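Local structure of isoaspartyl dipeptidase (Fervidobacterium islandicum, 7CDH) at the interface of chains A and B and the interface of chains A and C. The protein cleaves isoaspartyl (beta-aspartyl) dipeptides as a zinc-dependent M38 metallopeptidase, an activity that serves protein repair. Sequence-based numbering; all coordinates share one arbitrary frame. Chains: chain A/B/C, Isoaspartyl dipeptidase.

Contact 1 and contact 2 lie where chain A meets two different neighbours, the centres of their C-alpha atoms about 21 Å apart. They share no residue. In contact 1 loops of chain A meet helices 141-147 and 169-186 of chain B through a salt bridge, an arginine on a backbone carbonyl and a methionine; in contact 2 the loop 76-78 and A:Val304 take a near-terminal aromatic ring of chain C. The first patch is largely polar, the second apolar. Only the interface of contact 2 is exactly two-fold. Two such surfaces would allow assembly into the deposited eight copies, though the structure alone does not show that these are the working form.

Contact 1: the interface of chains A and B. Residues chain A 102, 131, 165; chain B 142, 174, 178.
Two guanidinium groups, A:Arg131 and B:Arg174, each offer an edge across the boundary: B:Asp178 CG lies in plane at the edge of the first, and the carbonyl carbon of A:Ser165 at the edge of the second. A:Arg131 meets the carboxylate side-on, NE to OD1 of B:Asp178 at 3.0 Å, in a nearly straight bond (171° at H). Its NH2 makes the salt bridge to OD2 of B:Asp178 at 2.5 Å, on its syn side but tilted out of the carboxylate plane. The two planes are turned 47° apart, and NE reaches OD1 from above the carboxylate plane. With CG anti to the backbone N (chi1 -180°) and the chain extended to NE, A:Arg131 reaches across the boundary, a task suited to a long side chain with several N-H groups. An alanine here would probably leave the B:Asp178 carboxylate without its charged mate across the boundary and strip B:Met142 CE of an apolar neighbour.

B:Arg174 uses the same edge differently, converging on one acceptor. Its NE donates to the backbone O of A:Ser165 at 2.8 Å, on a lone pair, while NH2 approaches that oxygen from above the carbonyl plane at 3.0 Å.

B:Met142, unbranched and flexible, fits between unlike partners. Its SD lies 3.8 Å from A:Ile102 CD1, and its CE is 3.8 Å from A:Arg131 CD, the two side chains running past each other in opposite directions.

Amidohydrolases are built on a (beta/alpha) barrel; in this interface of the deposited assembly, B:Arg174 and B:Asp178, one turn apart, present one side of helix 169-186 to loops of chain A, with B:Met142 added from helix 141-147.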
loop_
_atom_site.group_PDB
_atom_site.type_symbol
_atom_site.label_atom_id
_atom_site.label_comp_id
_atom_site.label_asym_id
_atom_site.label_seq_id
_atom_site.Cartn_x
_atom_site.Cartn_y
_atom_site.Cartn_z
ATOM N N ILE A 102 -9.493 18.232 3.000
ATOM C CA ILE A 102 -8.078 18.036 3.466
ATOM C C ILE A 102 -8.017 18.283 4.971
ATOM O O ILE A 102 -7.498 17.399 5.682
ATOM C CB ILE A 102 -7.077 18.981 2.776
ATOM C CG1 ILE A 102 -7.142 18.903 1.250
ATOM C CG2 ILE A 102 -5.664 18.714 3.260
ATOM C CD1 ILE A 102 -6.681 17.585 0.709
ATOM N N ARG A 131 -14.847 16.981 -3.716
ATOM C CA ARG A 131 -13.874 16.456 -4.689
ATOM C C ARG A 131 -14.233 15.033 -5.102
ATOM O O ARG A 131 -14.604 14.228 -4.264
ATOM C CB ARG A 131 -12.479 16.454 -4.092
ATOM C CG ARG A 131 -11.434 15.926 -5.058
ATOM C CD ARG A 131 -10.082 16.339 -4.563
ATOM N NE ARG A 131 -9.054 15.941 -5.487
ATOM C CZ ARG A 131 -8.527 14.732 -5.564
ATOM N NH1 ARG A 131 -8.938 13.759 -4.760
ATOM N NH2 ARG A 131 -7.592 14.519 -6.477
ATOM N N SER A 165 -13.757 19.112 -8.913
ATOM C CA SER A 165 -12.516 18.459 -9.370
ATOM C C SER A 165 -12.698 18.079 -10.834
ATOM O O SER A 165 -11.970 17.238 -11.311
ATOM C CB SER A 165 -12.207 17.304 -8.518
ATOM O OG SER A 165 -13.149 16.264 -8.702
ATOM N N MET B 142 -2.750 18.515 -4.095
ATOM C CA MET B 142 -3.606 19.399 -3.286
ATOM C C MET B 142 -3.060 19.421 -1.859
ATOM O O MET B 142 -3.001 20.511 -1.285
ATOM C CB MET B 142 -5.055 18.950 -3.303
ATOM C CG MET B 142 -5.938 19.912 -2.581
ATOM S SD MET B 142 -7.661 19.383 -2.477
ATOM C CE MET B 142 -8.201 19.598 -4.171
ATOM N N ARG B 174 -8.102 17.456 -13.930
ATOM C CA ARG B 174 -8.064 17.019 -12.531
ATOM C C ARG B 174 -6.926 17.774 -11.814
ATOM O O ARG B 174 -7.194 18.340 -10.723
ATOM C CB ARG B 174 -7.923 15.505 -12.477
ATOM C CG ARG B 174 -7.738 14.938 -11.068
ATOM C CD ARG B 174 -8.864 15.180 -10.080
ATOM N NE ARG B 174 -10.171 15.195 -10.718
ATOM C CZ ARG B 174 -10.801 14.124 -11.180
ATOM N NH1 ARG B 174 -10.250 12.922 -11.064
ATOM N NH2 ARG B 174 -11.983 14.271 -11.758
ATOM N N ASP B 178 -7.316 20.512 -8.865
ATOM C CA ASP B 178 -6.712 20.185 -7.547
ATOM C C ASP B 178 -5.815 21.349 -7.104
ATOM O O ASP B 178 -5.906 21.768 -5.954
ATOM C CB ASP B 178 -6.027 18.820 -7.587
ATOM C CG ASP B 178 -7.016 17.646 -7.579
ATOM O OD1 ASP B 178 -8.271 17.913 -7.539
ATOM O OD2 ASP B 178 -6.537 16.446 -7.626
#

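Contact 2: the interface of chains A and C. Residues chain A 74-78, 304; chain C 385.
The loop 76-78 of chain A, just after the 3-10 turn 73-75, takes the ring of C:Phe385, which lies close to the C-terminus of chain C; A:Val304 joins from a separate loop, and the turn itself only grazes the ring. A chi1 of -52° swings the C:Phe385 ring away from its own carbonyl carbon and towards the chain A loop.

A:Pro78 CD lies over one face of the C:Phe385 ring, 3.9 Å above its plane and displaced toward the rim. A proline suits this place, for its compact ring presents methylene groups to an aromatic face. A:Val304 reaches the rim of the ring, its CG2 3.8 Å from CE1 of C:Phe385, and a branched side chain can offer such a methyl from a short stem. The methyl CG2 of A:Thr77 comes in on the same side of the ring plane as A:Pro78, out past the CZ end, 4.1 Å from C:Phe385 CZ.

The backbone O of A:Arg76 also stands above the plane on the A:Pro78 side, outward of CE2. The O of A:Glu74 lies towards the rim, 4.0 Å from C:Phe385 CE2. The ring thus packs against backbone atoms of the loop, and no polar atom bonds across this patch.

Phenylalanine suits the site because its flat ring helps the residue bury 100 Å² of its surface without leaving a polar side-chain group to satisfy. The interface is two-fold symmetric, and the same arrangement recurs with the chains exchanged; the reciprocal insertion of this near-terminal residue is likely to tie the two copies together in the assembly.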
loop_
_atom_site.group_PDB
_atom_site.type_symbol
_atom_site.label_atom_id
_atom_site.label_comp_id
_atom_site.label_asym_id
_atom_site.label_seq_id
_atom_site.Cartn_x
_atom_site.Cartn_y
_atom_site.Cartn_z
ATOM N N GLU A 74 -8.069 31.621 7.268
ATOM C CA GLU A 74 -8.833 32.640 8.065
ATOM C C GLU A 74 -10.332 32.600 7.723
ATOM O O GLU A 74 -11.102 33.208 8.441
ATOM C CB GLU A 74 -8.332 34.075 7.843
ATOM C CG GLU A 74 -8.157 34.492 6.391
ATOM C CD GLU A 74 -6.928 33.939 5.657
ATOM O OE1 GLU A 74 -6.727 34.329 4.472
ATOM O OE2 GLU A 74 -6.176 33.089 6.241
ATOM N N THR A 75 -10.736 31.931 6.645
ATOM C CA THR A 75 -12.154 31.841 6.234
ATOM C C THR A 75 -12.753 30.508 6.657
ATOM O O THR A 75 -13.901 30.318 6.342
ATOM C CB THR A 75 -12.309 32.161 4.750
ATOM O OG1 THR A 75 -11.810 31.064 3.993
ATOM C CG2 THR A 75 -11.582 33.430 4.361
ATOM N N ARG A 76 -12.055 29.649 7.399
ATOM C CA ARG A 76 -12.712 28.467 8.016
ATOM C C ARG A 76 -13.786 28.909 9.024
ATOM O O ARG A 76 -13.477 29.671 9.962
ATOM C CB ARG A 76 -11.740 27.565 8.779
ATOM C CG ARG A 76 -10.664 26.969 7.897
ATOM C CD ARG A 76 -9.582 26.363 8.773
ATOM N NE ARG A 76 -9.681 24.935 8.688
ATOM C CZ ARG A 76 -9.784 24.115 9.698
ATOM N NH1 ARG A 76 -9.770 24.550 10.937
ATOM N NH2 ARG A 76 -9.865 22.826 9.467
ATOM N N THR A 77 -14.985 28.348 8.942
ATOM C CA THR A 77 -16.085 28.773 9.832
ATOM C C THR A 77 -16.137 27.861 11.042
ATOM O O THR A 77 -15.649 26.736 11.015
ATOM C CB THR A 77 -17.424 28.790 9.090
ATOM O OG1 THR A 77 -17.656 27.425 8.760
ATOM C CG2 THR A 77 -17.424 29.704 7.884
ATOM N N PRO A 78 -16.754 28.329 12.141
ATOM C CA PRO A 78 -16.870 27.516 13.338
ATOM C C PRO A 78 -17.847 26.347 13.141
ATOM O O PRO A 78 -18.608 26.352 12.208
ATOM C CB PRO A 78 -17.325 28.488 14.443
ATOM C CG PRO A 78 -17.747 29.766 13.758
ATOM C CD PRO A 78 -17.289 29.688 12.315
ATOM N N VAL A 304 -21.808 33.380 6.518
ATOM C CA VAL A 304 -22.002 32.035 7.168
ATOM C C VAL A 304 -23.490 31.608 7.159
ATOM O O VAL A 304 -24.304 32.243 7.809
ATOM C CB VAL A 304 -21.476 32.039 8.627
ATOM C CG1 VAL A 304 -21.309 30.635 9.184
ATOM C CG2 VAL A 304 -20.185 32.831 8.797
ATOM N N PHE C 385 -15.078 35.864 13.616
ATOM C CA PHE C 385 -16.355 35.215 14.060
ATOM C C PHE C 385 -16.641 35.624 15.519
ATOM O O PHE C 385 -17.135 34.776 16.285
ATOM C CB PHE C 385 -16.330 33.700 13.751
ATOM C CG PHE C 385 -15.979 33.349 12.314
ATOM C CD1 PHE C 385 -16.906 33.505 11.276
ATOM C CD2 PHE C 385 -14.699 32.932 11.968
ATOM C CE1 PHE C 385 -16.580 33.239 9.946
ATOM C CE2 PHE C 385 -14.371 32.660 10.637
ATOM C CZ PHE C 385 -15.308 32.811 9.627
#